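Local coordinates for protein peptide methionine sulfoxide reductase MsrA (Treponema denticola ATCC 35405, PDB 5FA9) that probably repairs oxidised proteins by reducing both the S and the R forms of methionine sulfoxide to methionine, with thioredoxin as the reductant, at residues Y72-D77 against K160-E165; Q115-R120 against Y304-P309; F19-G24 against I153-A158. The protein carries 2 engineered substitutions. One frame throughout, in Å; residues are numbered along the deposited sequence.

How the contacts relate
From the N terminus the chain passes through 19-24, 72-77 and 115-120 before any contact closes. It then returns with 153-158, which closes contact 3, and 160-165, which closes contact 1. Contact 2 closes last, near the C terminus, at 304-309. All three loops therefore cross, and none nests in another. Contact 3 joins the turn after helix 12-19 to the irregular chain between helices 142-145 and 173-179. Contact 1 joins the end of helix 65-74 to the same returning chain. Contact 2 ties the loop after helix 104-115 to the C-terminal end. Contact 1 touches both others: Tyr163 meets Tyr307, and Ile75 meets Phe19 and Ile153.

Contact 1 of 3, residues Y72-D77 against K160-E165; sequences YFRIID and KPLYDE
With chi1 at 171°, Arg74 swings its side chain beside its own carbonyl carbon, and the extended chain carries the guanidinium to the backbone of Lys160, Pro161 and Leu162. Arg74 is the one residue of 72-77 that makes this contact. On Leu162, chi1 (179°) and chi2 (55°) together set CD1 3.6 Å from Arg74 CD, an apolar touch halfway along the arginine. Further out, the guanidinium lies against the loop. Leu162 CA sits over one face, 3.8 Å above the plane and offset toward the rim. Pro161 O is over a face too, 3.0 Å from Arg74 NH2, but the angle is too poor for a hydrogen bond. Lys160 O lies near the guanidinium plane at its edge, 3.5 Å from Arg74 NH2. A water is placed between Arg74 NH1 and Lys160 O, but both of its bonds are very short, so this bridge is doubtful in detail. Arg74 NH1 also makes a weak hydrogen bond to Tyr18 OH of helix 12-19. Leu162 rests on Glu67, Ala70 and His71 of helix 65-74, and Gln242 OE1 accepts from its backbone N. The arrangement is a helix-end arginine reaching across to the backbone of an irregular loop, consistent with the linker of an MsrA-MsrB fusion lying against the MsrA part.

Contact 2 of 3, residues Q115-R120 against Y304-P309; sequences QKKYSR and YGDYLP
Lys117 and Asp306 carry this contact alone, through a salt bridge at the protein surface. Lys117 NZ donates to Asp306 OD1 at 2.7 Å. The ammonium comes from above the carboxylate, 66° out of its plane. The grip is one-sided, since Asp306 OD2 lies 4.0 Å from Lys117 NZ. The methylene before the charge is also close, with Lys117 CE 3.2 Å from Asp306 OD1. Lys117 has CG beside the backbone N and anti to the carbonyl carbon (chi1 -59°). From there its chain is fully extended and spans the gap between two backbones whose nearest CA atoms, in Lys117 and Asp306, are 10.0 Å apart.

The next shell holds the two loops. Lys117 sits in a type I beta turn, closed by Tyr118 N donating to Gln115 O at 3.1 Å. The Gln115 amide fastens the chain beyond it: NE2 donates to Arg120 O at 3.2 Å, nearly straight (164°) and in the amide plane, and weakly to Tyr118 O. Gln115 OE1 accepts from Ile122 N. On the other side, Tyr307 N donates to Tyr304 O at 3.2 Å, and Tyr304 OH bonds to Gly216 O. Near the bridge, Leu308 and Pro309 pack on Phe113 of helix 104-115, and Pro309 also on Phe110. The contact is thus a surface salt bridge near buried apolar packing on helix 104-115, an arrangement that ties the MsrA fold to the C-terminal end of the fusion protein.

Contact 3 of 3, residues F19-G24 against I153-A158; sequences FRQIPG and IDLTLA
A type I beta turn from Phe19 to Ile22 lies beside the 3-10 segment 155-158, with the CA atoms of Gln21 and Ala158 6.2 Å apart. The turn belongs to the mixed alpha/beta MsrA fold and links helix 12-19 to strand 25-33 of the mixed sheet. Gln21 does most of the touching. Its CG stands beside the backbone N (chi1 -62°), and the chain then runs out straight, so that the amide reaches the start of the 3-10 segment. The main polar partner of Gln21 NE2 is Gly17 O of helix 12-19. Its second bond, to Leu155 O at 3.1 Å, is bent (136° at the hydrogen), and the donor is tilted 31° from the carbonyl plane. The amide thus joins helix 12-19 to the 3-10 segment. Nearer the backbone, Gln21 CB packs against Ala158 CB at 3.8 Å. Leu155 CB meets the nitrogen end of the amide, 3.7 Å from Gln21 NE2, and the two side chains cross at about a right angle. Just before the 3-10 segment, Asp154 OD1 accepts from Thr156 OG1 at 2.7 Å. Pro23 and Ala158 also line the site of a bound dithiothreitol, probably from the crystallisation liquor. A water spans the two backbones, donating to Gln21 O and to Ala158 O, each at 2.7 Å.

Contact 1 of 3, residues Y72-D77 against K160-E165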
loop_
_atom_site.group_PDB
_atom_site.type_symbol
_atom_site.label_atom_id
_atom_site.label_comp_id
_atom_site.label_asym_id
_atom_site.label_seq_id
_atom_site.Cartn_x
_atom_site.Cartn_y
_atom_site.Cartn_z
ATOM N N TYR B 72 -12.486 9.032 -11.969
ATOM C CA TYR B 72 -12.593 8.008 -13.001
ATOM C C TYR B 72 -13.799 8.237 -13.908
ATOM O O TYR B 72 -13.673 8.226 -15.133
ATOM C CB TYR B 72 -12.669 6.620 -12.361
ATOM C CG TYR B 72 -12.974 5.507 -13.338
ATOM C CD1 TYR B 72 -12.032 5.102 -14.274
ATOM C CD2 TYR B 72 -14.198 4.851 -13.312
ATOM C CE1 TYR B 72 -12.305 4.084 -15.167
ATOM C CE2 TYR B 72 -14.478 3.829 -14.199
ATOM C CZ TYR B 72 -13.529 3.451 -15.125
ATOM O OH TYR B 72 -13.804 2.436 -16.012
ATOM N N PHE B 73 -14.963 8.451 -13.304
ATOM C CA PHE B 73 -16.187 8.685 -14.064
ATOM C C PHE B 73 -16.154 10.031 -14.782
ATOM O O PHE B 73 -16.879 10.245 -15.754
ATOM C CB PHE B 73 -17.411 8.606 -13.149
ATOM C CG PHE B 73 -17.932 7.210 -12.952
ATOM C CD1 PHE B 73 -17.462 6.419 -11.916
ATOM C CD2 PHE B 73 -18.890 6.687 -13.806
ATOM C CE1 PHE B 73 -17.940 5.133 -11.734
ATOM C CE2 PHE B 73 -19.372 5.403 -13.629
ATOM C CZ PHE B 73 -18.896 4.624 -12.592
ATOM N N ARG B 74 -15.309 10.936 -14.299
ATOM C CA ARG B 74 -15.178 12.259 -14.896
ATOM C C ARG B 74 -14.498 12.195 -16.262
ATOM O O ARG B 74 -14.816 12.973 -17.162
ATOM C CB ARG B 74 -14.394 13.185 -13.963
ATOM C CG ARG B 74 -14.014 14.522 -14.577
ATOM C CD ARG B 74 -12.904 15.189 -13.786
ATOM N NE ARG B 74 -12.772 16.607 -14.104
ATOM C CZ ARG B 74 -11.907 17.425 -13.513
ATOM N NH1 ARG B 74 -11.096 16.965 -12.570
ATOM N NH2 ARG B 74 -11.853 18.702 -13.863
ATOM N N ILE B 75 -13.574 11.253 -16.419
ATOM C CA ILE B 75 -12.757 11.184 -17.627
ATOM C C ILE B 75 -13.192 10.086 -18.596
ATOM O O ILE B 75 -12.513 9.830 -19.589
ATOM C CB ILE B 75 -11.271 10.967 -17.279
ATOM C CG1 ILE B 75 -11.074 9.614 -16.591
ATOM C CG2 ILE B 75 -10.758 12.096 -16.399
ATOM C CD1 ILE B 75 -9.627 9.285 -16.297
ATOM N N ILE B 76 -14.318 9.438 -18.318
ATOM C CA ILE B 76 -14.809 8.388 -19.207
ATOM C C ILE B 76 -16.280 8.567 -19.566
ATOM O O ILE B 76 -16.999 9.339 -18.935
ATOM C CB ILE B 76 -14.647 6.982 -18.590
ATOM C CG1 ILE B 76 -15.606 6.805 -17.412
ATOM C CG2 ILE B 76 -13.202 6.725 -18.183
ATOM C CD1 ILE B 76 -15.812 5.366 -17.008
ATOM N N ASP B 77 -16.711 7.844 -20.595
ATOM C CA ASP B 77 -18.127 7.711 -20.908
ATOM C C ASP B 77 -18.605 6.350 -20.411
ATOM O O ASP B 77 -18.356 5.329 -21.052
ATOM C CB ASP B 77 -18.375 7.859 -22.411
ATOM C CG ASP B 77 -19.849 7.810 -22.770
ATOM O OD1 ASP B 77 -20.694 7.957 -21.862
ATOM O OD2 ASP B 77 -20.165 7.624 -23.965
ATOM N N LYS B 160 -7.861 21.087 -12.472
ATOM C CA LYS B 160 -9.091 21.871 -12.473
ATOM C C LYS B 160 -10.102 21.240 -11.518
ATOM O O LYS B 160 -9.985 20.057 -11.195
ATOM C CB LYS B 160 -9.655 21.965 -13.895
ATOM C CG LYS B 160 -8.797 22.796 -14.837
ATOM C CD LYS B 160 -9.324 22.754 -16.261
ATOM C CE LYS B 160 -8.477 23.617 -17.182
ATOM N NZ LYS B 160 -8.972 23.592 -18.587
ATOM N N PRO B 161 -11.091 22.026 -11.052
ATOM C CA PRO B 161 -12.070 21.520 -10.080
ATOM C C PRO B 161 -12.788 20.247 -10.528
ATOM O O PRO B 161 -13.240 20.151 -11.669
ATOM C CB PRO B 161 -13.062 22.679 -9.957
ATOM C CG PRO B 161 -12.247 23.885 -10.240
ATOM C CD PRO B 161 -11.271 23.468 -11.304
ATOM N N LEU B 162 -12.879 19.280 -9.619
ATOM C CA LEU B 162 -13.568 18.025 -9.886
ATOM C C LEU B 162 -15.076 18.238 -9.962
ATOM O O LEU B 162 -15.770 17.579 -10.737
ATOM C CB LEU B 162 -13.233 16.994 -8.805
ATOM C CG LEU B 162 -13.884 15.612 -8.912
ATOM C CD1 LEU B 162 -13.591 14.977 -10.259
ATOM C CD2 LEU B 162 -13.412 14.709 -7.783
ATOM N N TYR B 163 -15.574 19.171 -9.156
ATOM C CA TYR B 163 -17.002 19.456 -9.097
ATOM C C TYR B 163 -17.300 20.897 -9.487
ATOM O O TYR B 163 -16.396 21.729 -9.567
ATOM C CB TYR B 163 -17.548 19.173 -7.696
ATOM C CG TYR B 163 -17.338 17.750 -7.234
ATOM C CD1 TYR B 163 -18.110 16.715 -7.745
ATOM C CD2 TYR B 163 -16.371 17.442 -6.285
ATOM C CE1 TYR B 163 -17.923 15.412 -7.326
ATOM C CE2 TYR B 163 -16.177 16.142 -5.860
ATOM C CZ TYR B 163 -16.956 15.131 -6.384
ATOM O OH TYR B 163 -16.769 13.834 -5.966
ATOM N N ASP B 164 -18.575 21.181 -9.737
ATOM C CA ASP B 164 -19.015 22.533 -10.056
ATOM C C ASP B 164 -18.735 23.484 -8.897
ATOM O O ASP B 164 -19.330 23.365 -7.825
ATOM C CB ASP B 164 -20.507 22.541 -10.397
ATOM C CG ASP B 164 -20.998 23.905 -10.841
ATOM O OD1 ASP B 164 -20.167 24.723 -11.288
ATOM O OD2 ASP B 164 -22.217 24.159 -10.739
ATOM N N GLU B 165 -17.824 24.425 -9.118
ATOM C CA GLU B 165 -17.455 25.393 -8.092
ATOM C C GLU B 165 -17.883 26.802 -8.481
ATOM O O GLU B 165 -17.398 27.785 -7.919
ATOM C CB GLU B 165 -15.948 25.356 -7.835
ATOM C CG GLU B 165 -15.449 24.046 -7.253
ATOM C CD GLU B 165 -14.036 24.153 -6.713
ATOM O OE1 GLU B 165 -13.496 25.278 -6.676
ATOM O OE2 GLU B 165 -13.465 23.111 -6.328
HETATM O O HOH W 1 -9.460 17.727 -10.896
#

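Contact 2 of 3, residues Q115-R120 against Y304-P309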
loop_
_atom_site.group_PDB
_atom_site.type_symbol
_atom_site.label_atom_id
_atom_site.label_comp_id
_atom_site.label_asym_id
_atom_site.label_seq_id
_atom_site.Cartn_x
_atom_site.Cartn_y
_atom_site.Cartn_z
ATOM N N GLN B 115 -25.399 6.058 -11.715
ATOM C CA GLN B 115 -26.493 5.686 -12.609
ATOM C C GLN B 115 -27.617 6.720 -12.590
ATOM O O GLN B 115 -28.307 6.920 -13.590
ATOM C CB GLN B 115 -27.039 4.306 -12.234
ATOM C CG GLN B 115 -28.116 3.781 -13.174
ATOM C CD GLN B 115 -27.626 3.634 -14.603
ATOM O OE1 GLN B 115 -26.970 2.652 -14.949
ATOM N NE2 GLN B 115 -27.944 4.614 -15.442
ATOM N N LYS B 116 -27.788 7.378 -11.448
ATOM C CA LYS B 116 -28.824 8.392 -11.283
ATOM C C LYS B 116 -28.578 9.630 -12.146
ATOM O O LYS B 116 -29.454 10.484 -12.278
ATOM C CB LYS B 116 -28.931 8.798 -9.812
ATOM C CG LYS B 116 -29.224 7.635 -8.873
ATOM C CD LYS B 116 -29.798 8.114 -7.550
ATOM C CE LYS B 116 -30.200 6.940 -6.670
ATOM N NZ LYS B 116 -30.406 7.349 -5.253
ATOM N N LYS B 117 -27.387 9.728 -12.727
ATOM C CA LYS B 117 -27.038 10.868 -13.566
ATOM C C LYS B 117 -27.084 10.519 -15.050
ATOM O O LYS B 117 -26.758 11.350 -15.899
ATOM C CB LYS B 117 -25.648 11.394 -13.204
ATOM C CG LYS B 117 -25.507 11.843 -11.761
ATOM C CD LYS B 117 -24.102 12.352 -11.488
ATOM C CE LYS B 117 -23.960 12.837 -10.057
ATOM N NZ LYS B 117 -22.607 13.402 -9.801
ATOM N N TYR B 118 -27.489 9.293 -15.362
ATOM C CA TYR B 118 -27.518 8.836 -16.747
ATOM C C TYR B 118 -28.824 8.140 -17.111
ATOM O O TYR B 118 -29.303 7.269 -16.384
ATOM C CB TYR B 118 -26.344 7.892 -17.020
ATOM C CG TYR B 118 -25.000 8.580 -17.091
ATOM C CD1 TYR B 118 -24.531 9.102 -18.289
ATOM C CD2 TYR B 118 -24.199 8.703 -15.963
ATOM C CE1 TYR B 118 -23.303 9.730 -18.363
ATOM C CE2 TYR B 118 -22.968 9.331 -16.028
ATOM C CZ TYR B 118 -22.526 9.842 -17.230
ATOM O OH TYR B 118 -21.302 10.467 -17.301
ATOM N N SER B 119 -29.393 8.531 -18.246
ATOM C CA SER B 119 -30.577 7.873 -18.782
ATOM C C SER B 119 -30.191 6.502 -19.321
ATOM O O SER B 119 -30.862 5.504 -19.061
ATOM C CB SER B 119 -31.223 8.719 -19.880
ATOM O OG SER B 119 -31.287 10.083 -19.502
ATOM N N ARG B 120 -29.100 6.470 -20.078
ATOM C CA ARG B 120 -28.561 5.226 -20.609
ATOM C C ARG B 120 -27.915 4.415 -19.490
ATOM O O ARG B 120 -27.326 4.984 -18.571
ATOM C CB ARG B 120 -27.544 5.520 -21.716
ATOM C CG ARG B 120 -27.816 4.809 -23.030
ATOM C CD ARG B 120 -27.341 5.646 -24.204
ATOM N NE ARG B 120 -28.020 6.938 -24.251
ATOM C CZ ARG B 120 -27.823 7.856 -25.191
ATOM N NH1 ARG B 120 -26.961 7.630 -26.172
ATOM N NH2 ARG B 120 -28.488 9.003 -25.150
ATOM N N TYR B 304 -26.031 19.692 -3.023
ATOM C CA TYR B 304 -24.810 18.952 -2.716
ATOM C C TYR B 304 -24.962 17.456 -2.978
ATOM O O TYR B 304 -24.418 16.630 -2.245
ATOM C CB TYR B 304 -24.399 19.194 -1.263
ATOM C CG TYR B 304 -23.978 20.620 -0.988
ATOM C CD1 TYR B 304 -24.909 21.576 -0.601
ATOM C CD2 TYR B 304 -22.653 21.013 -1.127
ATOM C CE1 TYR B 304 -24.531 22.882 -0.355
ATOM C CE2 TYR B 304 -22.266 22.318 -0.880
ATOM C CZ TYR B 304 -23.209 23.248 -0.494
ATOM O OH TYR B 304 -22.831 24.547 -0.247
ATOM N N GLY B 305 -25.696 17.117 -4.033
ATOM C CA GLY B 305 -25.945 15.729 -4.383
ATOM C C GLY B 305 -24.702 14.959 -4.791
ATOM O O GLY B 305 -24.651 13.736 -4.658
ATOM N N ASP B 306 -23.698 15.670 -5.290
ATOM C CA ASP B 306 -22.474 15.035 -5.765
ATOM C C ASP B 306 -21.574 14.568 -4.624
ATOM O O ASP B 306 -20.625 13.815 -4.844
ATOM C CB ASP B 306 -21.697 15.994 -6.670
ATOM C CG ASP B 306 -22.392 16.233 -7.996
ATOM O OD1 ASP B 306 -23.340 15.487 -8.315
ATOM O OD2 ASP B 306 -21.989 17.169 -8.719
ATOM N N TYR B 307 -21.876 15.009 -3.406
ATOM C CA TYR B 307 -21.012 14.741 -2.262
ATOM C C TYR B 307 -21.576 13.677 -1.322
ATOM O O TYR B 307 -21.026 13.436 -0.248
ATOM C CB TYR B 307 -20.754 16.036 -1.488
ATOM C CG TYR B 307 -20.081 17.109 -2.311
ATOM C CD1 TYR B 307 -18.697 17.159 -2.424
ATOM C CD2 TYR B 307 -20.827 18.068 -2.983
ATOM C CE1 TYR B 307 -18.076 18.136 -3.179
ATOM C CE2 TYR B 307 -20.215 19.050 -3.740
ATOM C CZ TYR B 307 -18.840 19.079 -3.834
ATOM O OH TYR B 307 -18.226 20.055 -4.586
ATOM N N LEU B 308 -22.673 13.046 -1.728
ATOM C CA LEU B 308 -23.300 11.999 -0.922
ATOM C C LEU B 308 -22.389 10.797 -0.603
ATOM O O LEU B 308 -22.386 10.329 0.536
ATOM C CB LEU B 308 -24.580 11.503 -1.606
ATOM C CG LEU B 308 -25.697 12.528 -1.814
ATOM C CD1 LEU B 308 -26.879 11.897 -2.533
ATOM C CD2 LEU B 308 -26.133 13.133 -0.488
ATOM N N PRO B 309 -21.619 10.289 -1.591
ATOM C CA PRO B 309 -20.784 9.124 -1.259
ATOM C C PRO B 309 -19.706 9.392 -0.208
ATOM O O PRO B 309 -19.226 8.446 0.416
ATOM C CB PRO B 309 -20.139 8.767 -2.602
ATOM C CG PRO B 309 -21.082 9.286 -3.618
ATOM C CD PRO B 309 -21.591 10.567 -3.039
#

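Contact 3 of 3, residues F19-G24 against I153-A158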
loop_
_atom_site.group_PDB
_atom_site.type_symbol
_atom_site.label_atom_id
_atom_site.label_comp_id
_atom_site.label_asym_id
_atom_site.label_seq_id
_atom_site.Cartn_x
_atom_site.Cartn_y
_atom_site.Cartn_z
ATOM N N PHE B 19 -4.280 10.426 -13.458
ATOM C CA PHE B 19 -4.272 10.028 -12.053
ATOM C C PHE B 19 -2.937 10.273 -11.355
ATOM O O PHE B 19 -2.883 10.366 -10.129
ATOM C CB PHE B 19 -4.656 8.551 -11.922
ATOM C CG PHE B 19 -6.136 8.307 -11.972
ATOM C CD1 PHE B 19 -6.911 8.444 -10.832
ATOM C CD2 PHE B 19 -6.754 7.944 -13.157
ATOM C CE1 PHE B 19 -8.275 8.224 -10.873
ATOM C CE2 PHE B 19 -8.116 7.722 -13.205
ATOM C CZ PHE B 19 -8.878 7.863 -12.060
ATOM N N ARG B 20 -1.862 10.381 -12.129
ATOM C CA ARG B 20 -0.546 10.643 -11.554
ATOM C C ARG B 20 -0.461 12.062 -10.993
ATOM O O ARG B 20 0.433 12.375 -10.208
ATOM C CB ARG B 20 0.554 10.420 -12.594
ATOM C CG ARG B 20 0.653 11.510 -13.648
ATOM C CD ARG B 20 1.642 11.129 -14.740
ATOM N NE ARG B 20 2.955 10.787 -14.201
ATOM C CZ ARG B 20 3.885 11.677 -13.871
ATOM N NH1 ARG B 20 3.650 12.973 -14.022
ATOM N NH2 ARG B 20 5.052 11.271 -13.388
ATOM N N GLN B 21 -1.401 12.912 -11.396
ATOM C CA GLN B 21 -1.416 14.307 -10.968
ATOM C C GLN B 21 -2.269 14.511 -9.721
ATOM O O GLN B 21 -2.337 15.614 -9.180
ATOM C CB GLN B 21 -1.932 15.205 -12.092
ATOM C CG GLN B 21 -1.084 15.189 -13.346
ATOM C CD GLN B 21 -1.615 16.124 -14.411
ATOM O OE1 GLN B 21 -1.452 17.341 -14.321
ATOM N NE2 GLN B 21 -2.262 15.561 -15.425
ATOM N N ILE B 22 -2.919 13.445 -9.268
ATOM C CA ILE B 22 -3.835 13.534 -8.138
ATOM C C ILE B 22 -3.124 13.237 -6.823
ATOM O O ILE B 22 -2.477 12.200 -6.685
ATOM C CB ILE B 22 -5.025 12.569 -8.306
ATOM C CG1 ILE B 22 -5.804 12.910 -9.576
ATOM C CG2 ILE B 22 -5.938 12.624 -7.092
ATOM C CD1 ILE B 22 -6.830 11.872 -9.959
ATOM N N PRO B 23 -3.234 14.162 -5.855
ATOM C CA PRO B 23 -2.634 14.004 -4.525
ATOM C C PRO B 23 -3.070 12.712 -3.841
ATOM O O PRO B 23 -4.230 12.315 -3.956
ATOM C CB PRO B 23 -3.151 15.227 -3.762
ATOM C CG PRO B 23 -3.422 16.238 -4.819
ATOM C CD PRO B 23 -3.918 15.459 -6.000
ATOM N N GLY B 24 -2.145 12.067 -3.139
ATOM C CA GLY B 24 -2.433 10.812 -2.472
ATOM C C GLY B 24 -2.035 9.607 -3.301
ATOM O O GLY B 24 -1.788 8.529 -2.761
ATOM N N ILE B 153 -7.899 12.091 -23.058
ATOM C CA ILE B 153 -8.221 12.835 -21.846
ATOM C C ILE B 153 -7.558 14.211 -21.853
ATOM O O ILE B 153 -6.434 14.363 -22.326
ATOM C CB ILE B 153 -7.775 12.066 -20.579
ATOM C CG1 ILE B 153 -8.226 10.604 -20.646
ATOM C CG2 ILE B 153 -8.307 12.734 -19.318
ATOM C CD1 ILE B 153 -9.699 10.428 -20.931
ATOM N N ASP B 154 -8.261 15.213 -21.337
ATOM C CA ASP B 154 -7.664 16.523 -21.126
ATOM C C ASP B 154 -6.951 16.527 -19.777
ATOM O O ASP B 154 -7.585 16.665 -18.732
ATOM C CB ASP B 154 -8.726 17.623 -21.187
ATOM C CG ASP B 154 -8.160 18.999 -20.897
ATOM O OD1 ASP B 154 -6.956 19.218 -21.152
ATOM O OD2 ASP B 154 -8.919 19.866 -20.415
ATOM N N LEU B 155 -5.631 16.369 -19.809
ATOM C CA LEU B 155 -4.841 16.214 -18.589
ATOM C C LEU B 155 -4.881 17.446 -17.688
ATOM O O LEU B 155 -4.580 17.357 -16.498
ATOM C CB LEU B 155 -3.388 15.882 -18.938
ATOM C CG LEU B 155 -3.148 14.556 -19.661
ATOM C CD1 LEU B 155 -1.657 14.288 -19.796
ATOM C CD2 LEU B 155 -3.841 13.411 -18.936
ATOM N N THR B 156 -5.249 18.591 -18.253
ATOM C CA THR B 156 -5.326 19.826 -17.480
ATOM C C THR B 156 -6.502 19.799 -16.507
ATOM O O THR B 156 -6.564 20.604 -15.578
ATOM C CB THR B 156 -5.455 21.060 -18.392
ATOM O OG1 THR B 156 -6.673 20.982 -19.143
ATOM C CG2 THR B 156 -4.276 21.140 -19.350
ATOM N N LEU B 157 -7.430 18.869 -16.725
ATOM C CA LEU B 157 -8.586 18.709 -15.849
ATOM C C LEU B 157 -8.172 18.290 -14.442
ATOM O O LEU B 157 -8.831 18.644 -13.464
ATOM C CB LEU B 157 -9.564 17.683 -16.427
ATOM C CG LEU B 157 -10.351 18.102 -17.670
ATOM C CD1 LEU B 157 -11.354 17.025 -18.050
ATOM C CD2 LEU B 157 -11.051 19.431 -17.437
ATOM N N ALA B 158 -7.085 17.531 -14.347
ATOM C CA ALA B 158 -6.562 17.084 -13.059
ATOM C C ALA B 158 -6.158 18.261 -12.174
ATOM O O ALA B 158 -6.095 18.138 -10.951
ATOM C CB ALA B 158 -5.381 16.149 -13.266
HETATM O O HOH W 2 -4.673 16.918 -9.045
#